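Local coordinates for protein putative fimbrium anchoring subunit Fim4B (Bacteroides ovatus, PDB 5CAG) that probably serves as the anchoring subunit of a fimbrium at the bacterial outer membrane, as a lipoprotein of the FimB/Mfa2 family, at residues V37-Y42 with K53-R58; V20-D25 with G60-P65; V71-Y76 with L136-E141. All blocks are in the same frame, centred on the assembly; numbering follows the deposited sequence.

Contact 1: residues V37-Y42 with K53-R58; sequences VRVIFY and KYLSVR. With SO4 (sulfate ion), chain C.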
loop_
_atom_site.group_PDB
_atom_site.type_symbol
_atom_site.label_atom_id
_atom_site.label_comp_id
_atom_site.label_asym_id
_atom_site.label_seq_id
_atom_site.Cartn_x
_atom_site.Cartn_y
_atom_site.Cartn_z
ATOM N N VAL A 37 -13.321 9.661 -1.081
ATOM C CA VAL A 37 -12.525 9.339 0.115
ATOM C C VAL A 37 -13.390 9.102 1.344
ATOM O O VAL A 37 -14.516 9.578 1.403
ATOM C CB VAL A 37 -11.457 10.414 0.451
ATOM C CG1 VAL A 37 -10.516 10.668 -0.723
ATOM C CG2 VAL A 37 -12.090 11.712 0.946
ATOM N N ARG A 38 -12.832 8.405 2.341
ATOM C CA ARG A 38 -13.472 8.158 3.630
ATOM C C ARG A 38 -12.701 8.932 4.673
ATOM O O ARG A 38 -11.465 8.972 4.601
ATOM C CB ARG A 38 -13.542 6.666 3.983
ATOM C CG ARG A 38 -14.589 6.375 5.065
ATOM C CD ARG A 38 -14.093 5.279 5.964
ATOM N NE ARG A 38 -15.139 4.645 6.770
ATOM C CZ ARG A 38 -15.040 3.406 7.250
ATOM N NH1 ARG A 38 -13.972 2.663 6.975
ATOM N NH2 ARG A 38 -16.020 2.889 7.978
ATOM N N VAL A 39 -13.415 9.616 5.587
ATOM C CA VAL A 39 -12.819 10.451 6.625
ATOM C C VAL A 39 -13.263 9.930 7.982
ATOM O O VAL A 39 -14.470 9.794 8.230
ATOM C CB VAL A 39 -13.168 11.952 6.454
ATOM C CG1 VAL A 39 -12.445 12.797 7.489
ATOM C CG2 VAL A 39 -12.881 12.464 5.044
ATOM N N ILE A 40 -12.307 9.598 8.858
ATOM C CA ILE A 40 -12.698 9.114 10.184
ATOM C C ILE A 40 -12.034 9.969 11.233
ATOM O O ILE A 40 -10.831 10.203 11.175
ATOM C CB ILE A 40 -12.458 7.607 10.459
ATOM C CG1 ILE A 40 -12.938 6.726 9.315
ATOM C CG2 ILE A 40 -13.134 7.193 11.759
ATOM C CD1 ILE A 40 -12.261 5.390 9.303
ATOM N N PHE A 41 -12.828 10.409 12.197
ATOM C CA PHE A 41 -12.410 11.213 13.323
ATOM C C PHE A 41 -12.471 10.371 14.596
ATOM O O PHE A 41 -13.566 10.085 15.066
ATOM C CB PHE A 41 -13.340 12.425 13.433
ATOM C CG PHE A 41 -12.986 13.593 12.551
ATOM C CD1 PHE A 41 -13.342 13.605 11.210
ATOM C CD2 PHE A 41 -12.344 14.707 13.075
ATOM C CE1 PHE A 41 -13.046 14.707 10.407
ATOM C CE2 PHE A 41 -12.035 15.796 12.266
ATOM C CZ PHE A 41 -12.408 15.797 10.944
ATOM N N TYR A 42 -11.326 9.937 15.135
ATOM C CA TYR A 42 -11.341 9.136 16.352
ATOM C C TYR A 42 -11.193 10.074 17.554
ATOM O O TYR A 42 -10.186 10.779 17.669
ATOM C CB TYR A 42 -10.264 8.038 16.352
ATOM C CG TYR A 42 -10.361 7.069 15.195
ATOM C CD1 TYR A 42 -9.708 7.321 13.992
ATOM C CD2 TYR A 42 -11.062 5.877 15.318
ATOM C CE1 TYR A 42 -9.777 6.425 12.931
ATOM C CE2 TYR A 42 -11.130 4.969 14.265
ATOM C CZ TYR A 42 -10.485 5.248 13.073
ATOM O OH TYR A 42 -10.568 4.374 12.018
ATOM N N LYS A 53 -17.391 9.605 7.619
ATOM C CA LYS A 53 -18.107 10.093 6.437
ATOM C C LYS A 53 -17.356 9.811 5.131
ATOM O O LYS A 53 -16.134 9.890 5.088
ATOM C CB LYS A 53 -18.421 11.600 6.519
ATOM C CG LYS A 53 -19.690 11.967 5.738
ATOM C CD LYS A 53 -19.892 13.458 5.498
ATOM C CE LYS A 53 -21.003 13.677 4.497
ATOM N NZ LYS A 53 -21.317 15.116 4.299
ATOM N N TYR A 54 -18.111 9.466 4.070
ATOM C CA TYR A 54 -17.605 9.275 2.715
ATOM C C TYR A 54 -17.860 10.597 2.013
ATOM O O TYR A 54 -18.942 11.184 2.181
ATOM C CB TYR A 54 -18.271 8.081 2.011
ATOM C CG TYR A 54 -17.894 6.731 2.589
ATOM C CD1 TYR A 54 -18.577 6.202 3.676
ATOM C CD2 TYR A 54 -16.867 5.979 2.038
ATOM C CE1 TYR A 54 -18.230 4.965 4.216
ATOM C CE2 TYR A 54 -16.520 4.732 2.560
ATOM C CZ TYR A 54 -17.200 4.233 3.655
ATOM O OH TYR A 54 -16.865 3.008 4.181
ATOM N N LEU A 55 -16.831 11.113 1.320
ATOM C CA LEU A 55 -16.830 12.423 0.669
ATOM C C LEU A 55 -16.440 12.383 -0.785
ATOM O O LEU A 55 -15.788 11.432 -1.226
ATOM C CB LEU A 55 -15.819 13.325 1.384
ATOM C CG LEU A 55 -16.272 14.077 2.605
ATOM C CD1 LEU A 55 -15.203 15.045 3.019
ATOM C CD2 LEU A 55 -17.572 14.839 2.343
ATOM N N SER A 56 -16.760 13.480 -1.511
ATOM C CA SER A 56 -16.383 13.694 -2.913
ATOM C C SER A 56 -14.863 13.730 -3.010
ATOM O O SER A 56 -14.205 14.103 -2.029
ATOM C CB SER A 56 -16.982 15.006 -3.426
ATOM O OG SER A 56 -16.456 15.425 -4.680
ATOM N N VAL A 57 -14.294 13.395 -4.175
ATOM C CA VAL A 57 -12.841 13.433 -4.302
ATOM C C VAL A 57 -12.287 14.845 -3.936
ATOM O O VAL A 57 -11.162 14.938 -3.448
ATOM C CB VAL A 57 -12.392 12.962 -5.692
ATOM C CG1 VAL A 57 -12.527 14.067 -6.730
ATOM C CG2 VAL A 57 -10.982 12.417 -5.653
ATOM N N ARG A 58 -13.102 15.909 -4.088
ATOM C CA ARG A 58 -12.725 17.304 -3.801
ATOM C C ARG A 58 -12.975 17.693 -2.329
ATOM O O ARG A 58 -12.628 18.795 -1.909
ATOM C CB ARG A 58 -13.497 18.275 -4.725
ATOM C CG ARG A 58 -13.564 17.897 -6.218
ATOM C CD ARG A 58 -12.286 18.188 -7.005
ATOM N NE ARG A 58 -12.486 17.978 -8.445
ATOM C CZ ARG A 58 -11.507 17.884 -9.343
ATOM N NH1 ARG A 58 -10.236 17.973 -8.965
ATOM N NH2 ARG A 58 -11.791 17.688 -10.624
HETATM S S SO4 C . -23.169 15.080 8.140
HETATM O O1 SO4 C . -24.395 14.917 8.927
HETATM O O2 SO4 C . -23.324 14.370 6.866
HETATM O O3 SO4 C . -22.947 16.501 7.856
HETATM O O4 SO4 C . -22.031 14.535 8.910
#
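Strands 37-42 and 53-56 are the two arms of a β hairpin, paired antiparallel. Val-37 with Leu-55 and Val-39 with Lys-53 form hydrogen-bonded pairs, the straightest bond running from Leu-55 N to Val-37 O (2.8 Å). Between them Arg-38 and Tyr-54 form a non-hydrogen-bonded pair, and their side chains leave the same face of the sheet alongside each other. Arg-38 CG stands anti to the backbone N (chi1 -161°), whereas Tyr-54 CG lies beside its own N, anti to the carbonyl carbon (chi1 -69°). The two groups therefore run the same way, and Arg-38 CG sits over the face of the Tyr-54 ring, 3.6 Å from its centroid, in a CH-π contact. Further out the guanidinium turns to within 18° of the ring plane, so that Tyr-54 OH lies 3.5 Å above the centre of one guanidinium face while Ile-40 CD1 packs toward the rim of the opposite one. The cationic end is gripped by Asp-52 and Glu-86 through salt bridges from NH2, and by Tyr-74 OH through NH1. On the other face, Val-39 CG2 approaches Leu-55 CD1 at 4.0 Å and Val-37 CG2 meets Leu-55 CB, both pairs crossing obliquely; Met-62 packs on Val-39 and Leu-55, Val-73 on the two valines. Lys-53 extends away from Val-39, its NZ bonding to Glu-61 O and weakly to sulfate O2. Opposite this aliphatic face, the salt bridges compensate the buried Arg-38 charge and probably fix the guanidinium's rotation, near-parallel to the Tyr-54 ring.

Contact 2: residues V20-D25 with G60-P65; sequences VDIKLD and GEMKVP. With SO4 (sulfate ion), chain C.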
loop_
_atom_site.group_PDB
_atom_site.type_symbol
_atom_site.label_atom_id
_atom_site.label_comp_id
_atom_site.label_asym_id
_atom_site.label_seq_id
_atom_site.Cartn_x
_atom_site.Cartn_y
_atom_site.Cartn_z
ATOM N N VAL A 20 -17.364 21.177 9.789
ATOM C CA VAL A 20 -16.079 21.437 9.143
ATOM C C VAL A 20 -16.265 21.359 7.623
ATOM O O VAL A 20 -17.246 20.784 7.151
ATOM C CB VAL A 20 -14.900 20.557 9.635
ATOM C CG1 VAL A 20 -14.589 20.803 11.102
ATOM C CG2 VAL A 20 -15.138 19.081 9.364
ATOM N N ASP A 21 -15.350 21.984 6.872
ATOM C CA ASP A 21 -15.376 21.991 5.422
ATOM C C ASP A 21 -13.992 21.611 4.922
ATOM O O ASP A 21 -13.039 22.399 5.000
ATOM C CB ASP A 21 -15.849 23.351 4.872
ATOM C CG ASP A 21 -16.153 23.419 3.376
ATOM O OD1 ASP A 21 -15.826 22.443 2.643
ATOM O OD2 ASP A 21 -16.661 24.465 2.925
ATOM N N ILE A 22 -13.885 20.373 4.428
ATOM C CA ILE A 22 -12.643 19.825 3.908
ATOM C C ILE A 22 -12.561 20.083 2.409
ATOM O O ILE A 22 -13.501 19.787 1.672
ATOM C CB ILE A 22 -12.544 18.316 4.261
ATOM C CG1 ILE A 22 -12.364 18.126 5.779
ATOM C CG2 ILE A 22 -11.430 17.603 3.481
ATOM C CD1 ILE A 22 -13.151 16.967 6.358
ATOM N N LYS A 23 -11.446 20.684 1.978
ATOM C CA LYS A 23 -11.103 20.868 0.569
ATOM C C LYS A 23 -9.872 20.014 0.301
ATOM O O LYS A 23 -8.913 20.068 1.072
ATOM C CB LYS A 23 -10.879 22.338 0.184
ATOM C CG LYS A 23 -10.695 22.540 -1.329
ATOM C CD LYS A 23 -9.912 23.821 -1.654
ATOM C CE LYS A 23 -9.261 23.810 -3.024
ATOM N NZ LYS A 23 -9.184 25.179 -3.619
ATOM N N LEU A 24 -9.921 19.187 -0.741
ATOM C CA LEU A 24 -8.806 18.311 -1.087
ATOM C C LEU A 24 -8.168 18.748 -2.375
ATOM O O LEU A 24 -8.862 19.000 -3.356
ATOM C CB LEU A 24 -9.230 16.834 -1.195
ATOM C CG LEU A 24 -9.798 16.182 0.063
ATOM C CD1 LEU A 24 -10.403 14.860 -0.255
ATOM C CD2 LEU A 24 -8.751 15.986 1.103
ATOM N N ASP A 25 -6.846 18.881 -2.357
ATOM C CA ASP A 25 -6.059 19.217 -3.527
ATOM C C ASP A 25 -5.368 17.957 -3.965
ATOM O O ASP A 25 -4.958 17.130 -3.116
ATOM C CB ASP A 25 -5.060 20.354 -3.250
ATOM C CG ASP A 25 -4.420 20.942 -4.504
ATOM O OD1 ASP A 25 -4.970 20.723 -5.617
ATOM O OD2 ASP A 25 -3.384 21.645 -4.372
ATOM N N GLY A 60 -15.655 18.080 1.102
ATOM C CA GLY A 60 -17.002 18.547 1.407
ATOM C C GLY A 60 -17.266 18.872 2.862
ATOM O O GLY A 60 -16.368 18.775 3.704
ATOM N N GLU A 61 -18.515 19.274 3.157
ATOM C CA GLU A 61 -18.982 19.591 4.505
ATOM C C GLU A 61 -19.190 18.303 5.310
ATOM O O GLU A 61 -19.593 17.278 4.754
ATOM C CB GLU A 61 -20.280 20.400 4.450
ATOM C CG GLU A 61 -20.101 21.816 3.931
ATOM C CD GLU A 61 -20.538 22.907 4.889
ATOM O OE1 GLU A 61 -21.304 22.607 5.835
ATOM O OE2 GLU A 61 -20.103 24.065 4.693
HETATM N N MSE A 62 -18.933 18.370 6.622
HETATM C CA MSE A 62 -19.013 17.247 7.561
HETATM C C MSE A 62 -19.222 17.788 8.979
HETATM O O MSE A 62 -18.454 18.637 9.413
HETATM C CB MSE A 62 -17.696 16.476 7.462
HETATM C CG MSE A 62 -17.688 15.161 8.185
HETATM SE SE MSE A 62 -15.914 14.394 8.089
HETATM C CE MSE A 62 -15.777 14.300 6.248
ATOM N N LYS A 63 -20.247 17.334 9.701
ATOM C CA LYS A 63 -20.484 17.923 11.023
ATOM C C LYS A 63 -19.810 17.119 12.129
ATOM O O LYS A 63 -20.268 16.052 12.531
ATOM C CB LYS A 63 -21.981 18.164 11.299
ATOM C CG LYS A 63 -22.504 19.401 10.561
ATOM C CD LYS A 63 -24.020 19.436 10.483
ATOM C CE LYS A 63 -24.538 20.583 9.644
ATOM N NZ LYS A 63 -26.029 20.659 9.664
ATOM N N VAL A 64 -18.692 17.662 12.592
ATOM C CA VAL A 64 -17.850 17.135 13.653
ATOM C C VAL A 64 -18.156 17.929 14.926
ATOM O O VAL A 64 -18.078 19.164 14.907
ATOM C CB VAL A 64 -16.345 17.222 13.246
ATOM C CG1 VAL A 64 -15.416 16.856 14.395
ATOM C CG2 VAL A 64 -16.052 16.344 12.040
ATOM N N PRO A 65 -18.491 17.269 16.054
ATOM C CA PRO A 65 -18.693 18.037 17.302
ATOM C C PRO A 65 -17.337 18.487 17.871
ATOM O O PRO A 65 -16.327 17.878 17.517
ATOM C CB PRO A 65 -19.409 17.049 18.221
ATOM C CG PRO A 65 -19.010 15.693 17.717
ATOM C CD PRO A 65 -18.613 15.811 16.271
HETATM S S SO4 C . -23.169 15.080 8.140
HETATM O O1 SO4 C . -24.395 14.917 8.927
HETATM O O2 SO4 C . -23.324 14.370 6.866
HETATM O O3 SO4 C . -22.947 16.501 7.856
HETATM O O4 SO4 C . -22.031 14.535 8.910
#
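In this domain, assigned to the transthyretin-like clan, strand 20-25 takes strand 59-62 as an antiparallel neighbour on one edge and strand 134-154 as a parallel one on the other. Val-20 and Met-62, a selenomethionine, form a hydrogen-bonded pair in which Val-20 N points almost straight at Met-62 O (2.8 Å). Ile-22 pairs likewise with Gly-60, at whose backbone angles (phi 159°) a CB would collide with the preceding carbonyl oxygen; here the bond from Gly-60 N back to Ile-22 O is weak. The apolar side chains of these pairs share one face. Met-62 runs out with CG anti to the backbone N, then bends at chi3 (-59°), which brings Met-62 CE across the tip of Ile-22 to meet Ile-22 CD1 at 3.7 Å. Val-20 holds CG2 between its N and carbonyl carbon, and Val-20 CG2 touches Val-64 CG2 at 3.9 Å, the two valines crossing obliquely, with Met-62 CB close by. Val-39 and Phe-41 of strand 36-43 also pack on Met-62. On the other face Asp-21 and Glu-61 form a non-hydrogen-bonded pair whose side chains cross obliquely, the carboxylate planes 57° apart. Asp-21 OD2 and Glu-61 OE2 lie 3.9 Å from each other, like charges that would tend to raise one another's pKa. Next to Met-62, Lys-63 N directs weak hydrogen bonds at two oxygens of the sulfate, O3 and O4, each 3.4 Å away.

Contact 3: residues V71-Y76 with L136-E141; sequences VVVYNY and LDWKLE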
loop_
_atom_site.group_PDB
_atom_site.type_symbol
_atom_site.label_atom_id
_atom_site.label_comp_id
_atom_site.label_asym_id
_atom_site.label_seq_id
_atom_site.Cartn_x
_atom_site.Cartn_y
_atom_site.Cartn_z
ATOM N N VAL A 71 -7.207 11.824 13.081
ATOM C CA VAL A 71 -7.973 11.767 11.828
ATOM C C VAL A 71 -7.303 10.857 10.791
ATOM O O VAL A 71 -6.067 10.774 10.751
ATOM C CB VAL A 71 -8.201 13.196 11.242
ATOM C CG1 VAL A 71 -9.109 13.170 10.016
ATOM C CG2 VAL A 71 -8.765 14.144 12.288
ATOM N N VAL A 72 -8.122 10.205 9.939
ATOM C CA VAL A 72 -7.643 9.403 8.808
ATOM C C VAL A 72 -8.474 9.750 7.568
ATOM O O VAL A 72 -9.690 9.937 7.663
ATOM C CB VAL A 72 -7.562 7.858 8.993
ATOM C CG1 VAL A 72 -6.552 7.456 10.048
ATOM C CG2 VAL A 72 -8.921 7.243 9.268
ATOM N N VAL A 73 -7.811 9.865 6.415
ATOM C CA VAL A 73 -8.472 10.114 5.138
ATOM C C VAL A 73 -7.831 9.207 4.128
ATOM O O VAL A 73 -6.612 9.304 3.909
ATOM C CB VAL A 73 -8.447 11.577 4.642
ATOM C CG1 VAL A 73 -9.364 11.735 3.435
ATOM C CG2 VAL A 73 -8.831 12.552 5.739
ATOM N N TYR A 74 -8.616 8.326 3.515
ATOM C CA TYR A 74 -8.061 7.443 2.508
ATOM C C TYR A 74 -9.090 7.251 1.386
ATOM O O TYR A 74 -10.272 7.524 1.595
ATOM C CB TYR A 74 -7.615 6.117 3.143
ATOM C CG TYR A 74 -8.753 5.273 3.680
ATOM C CD1 TYR A 74 -9.422 4.368 2.863
ATOM C CD2 TYR A 74 -9.142 5.358 5.014
ATOM C CE1 TYR A 74 -10.467 3.589 3.351
ATOM C CE2 TYR A 74 -10.206 4.592 5.512
ATOM C CZ TYR A 74 -10.869 3.711 4.672
ATOM O OH TYR A 74 -11.907 2.931 5.130
ATOM N N ASN A 75 -8.643 6.817 0.199
ATOM C CA ASN A 75 -9.547 6.568 -0.919
ATOM C C ASN A 75 -10.207 5.194 -0.731
ATOM O O ASN A 75 -9.537 4.183 -0.467
ATOM C CB ASN A 75 -8.823 6.687 -2.244
ATOM C CG ASN A 75 -7.628 5.789 -2.399
ATOM O OD1 ASN A 75 -6.665 5.824 -1.612
ATOM N ND2 ASN A 75 -7.664 4.992 -3.453
ATOM N N TYR A 76 -11.537 5.163 -0.838
ATOM C CA TYR A 76 -12.254 3.936 -0.545
ATOM C C TYR A 76 -12.248 2.931 -1.655
ATOM O O TYR A 76 -12.060 1.758 -1.339
ATOM C CB TYR A 76 -13.707 4.170 -0.074
ATOM C CG TYR A 76 -14.588 5.053 -0.930
ATOM C CD1 TYR A 76 -15.249 4.541 -2.040
ATOM C CD2 TYR A 76 -14.880 6.357 -0.548
ATOM C CE1 TYR A 76 -16.094 5.334 -2.812
ATOM C CE2 TYR A 76 -15.770 7.143 -1.279
ATOM C CZ TYR A 76 -16.362 6.632 -2.425
ATOM O OH TYR A 76 -17.233 7.392 -3.174
ATOM N N LEU A 136 -10.678 23.166 6.589
ATOM C CA LEU A 136 -9.458 22.365 6.491
ATOM C C LEU A 136 -9.003 22.286 5.015
ATOM O O LEU A 136 -9.839 22.058 4.130
ATOM C CB LEU A 136 -9.708 20.936 7.016
ATOM C CG LEU A 136 -9.802 20.614 8.508
ATOM C CD1 LEU A 136 -8.595 21.035 9.280
ATOM C CD2 LEU A 136 -11.133 20.970 9.091
ATOM N N ASP A 137 -7.705 22.460 4.740
ATOM C CA ASP A 137 -7.215 22.334 3.372
ATOM C C ASP A 137 -6.213 21.200 3.346
ATOM O O ASP A 137 -5.100 21.347 3.831
ATOM C CB ASP A 137 -6.641 23.647 2.857
ATOM C CG ASP A 137 -7.713 24.604 2.407
ATOM O OD1 ASP A 137 -8.371 25.207 3.280
ATOM O OD2 ASP A 137 -7.896 24.750 1.183
ATOM N N TRP A 138 -6.652 20.037 2.883
ATOM C CA TRP A 138 -5.845 18.834 2.907
ATOM C C TRP A 138 -5.441 18.402 1.530
ATOM O O TRP A 138 -6.036 18.808 0.541
ATOM C CB TRP A 138 -6.618 17.696 3.610
ATOM C CG TRP A 138 -6.903 17.919 5.073
ATOM C CD1 TRP A 138 -6.215 18.730 5.925
ATOM C CD2 TRP A 138 -7.861 17.221 5.877
ATOM N NE1 TRP A 138 -6.713 18.612 7.197
ATOM C CE2 TRP A 138 -7.717 17.684 7.202
ATOM C CE3 TRP A 138 -8.835 16.244 5.609
ATOM C CZ2 TRP A 138 -8.521 17.224 8.255
ATOM C CZ3 TRP A 138 -9.655 15.811 6.650
ATOM C CH2 TRP A 138 -9.479 16.285 7.958
ATOM N N LYS A 139 -4.378 17.605 1.489
ATOM C CA LYS A 139 -3.738 16.963 0.338
ATOM C C LYS A 139 -3.427 15.554 0.793
ATOM O O LYS A 139 -3.077 15.371 1.966
ATOM C CB LYS A 139 -2.470 17.726 -0.068
ATOM C CG LYS A 139 -1.797 17.178 -1.307
ATOM C CD LYS A 139 -0.804 18.128 -1.957
ATOM C CE LYS A 139 -1.384 18.915 -3.113
ATOM N NZ LYS A 139 -0.419 19.944 -3.620
ATOM N N LEU A 140 -3.634 14.547 -0.052
ATOM C CA LEU A 140 -3.369 13.208 0.446
ATOM C C LEU A 140 -2.028 12.735 -0.038
ATOM O O LEU A 140 -1.456 13.351 -0.937
ATOM C CB LEU A 140 -4.490 12.275 0.039
ATOM C CG LEU A 140 -5.496 11.962 1.121
ATOM C CD1 LEU A 140 -6.169 13.216 1.637
ATOM C CD2 LEU A 140 -6.534 11.021 0.601
ATOM N N GLU A 141 -1.481 11.696 0.584
ATOM C CA GLU A 141 -0.156 11.227 0.191
ATOM C C GLU A 141 -0.218 9.830 -0.446
ATOM O O GLU A 141 -0.884 8.949 0.099
ATOM C CB GLU A 141 0.781 11.238 1.413
ATOM C CG GLU A 141 2.021 10.376 1.274
ATOM C CD GLU A 141 2.880 10.231 2.509
ATOM O OE1 GLU A 141 2.381 10.424 3.644
ATOM O OE2 GLU A 141 4.052 9.837 2.330
#
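The backbones of 71-76 and 136-141 make no hydrogen bond to each other, and even their nearest CA atoms, those of Val-73 and Leu-140, are 7.6 Å apart, so that the contact is made by side chains, with no backbone pairing. Val-73 does most of this work by sending its two methyls to different partners. Val-73 CG1, anti to the backbone N (chi1 -170°), meets Leu-140 CD1 at 4.0 Å, the two side chains crossing at about a right angle. Val-73 CG2, beside the N, reaches the six-membered ring of Trp-138 instead, 3.5 Å from Trp-138 CZ3 and a little farther from CE3. Two residues earlier, on the same side of the strand, Val-71 CG1 touches the same indole at Trp-138 CH2 (3.8 Å), again with the side chains roughly perpendicular. Strand 118-127 pairs antiparallel with both 67-75 and 134-154, and the apolar side chains of the two outer strands meet in the core, consistent with a transthyretin-like β sandwich. Leu-120 and Ile-122 of that middle strand pack on the indole, and Ile-22 and Leu-24 come to it from strand 20-25. Trp-138 CG stands anti to the carbonyl carbon (chi1 -65°), which carries the benzo ring inward to the valines, and Leu-136 CB lies 3.7 Å above one face of the Trp-138 indole plane, toward its rim. The CB of Tyr-74 points away from 136-141. Leu-140 CD2 rests 3.7 Å from the backbone oxygen Val-73 O and also approaches Tyr-74 CA.

In the fold
The three contacts lie on the same side of the chain's centre. Centres of contacts 1 and 2 are about 8 Å apart; Leu-55 CD1 packs on Met-62 CE at 3.4 Å, and Arg-58 O probably accepts a hydrogen bond from Leu-24 N. One sulfate, probably from the crystallisation liquor, touches both through Lys-53 and Lys-63. Contacts 1 and 3, about 7 Å apart between centres, meet where strands 36-43 and 67-75 are neighbours, with Ile-40 N 2.9 Å from Val-72 O. Contacts 2 and 3, about 11 Å apart between centres, join through the parallel pairing of 20-25 with 134-154, Trp-138 N lying 2.9 Å from Lys-23 O.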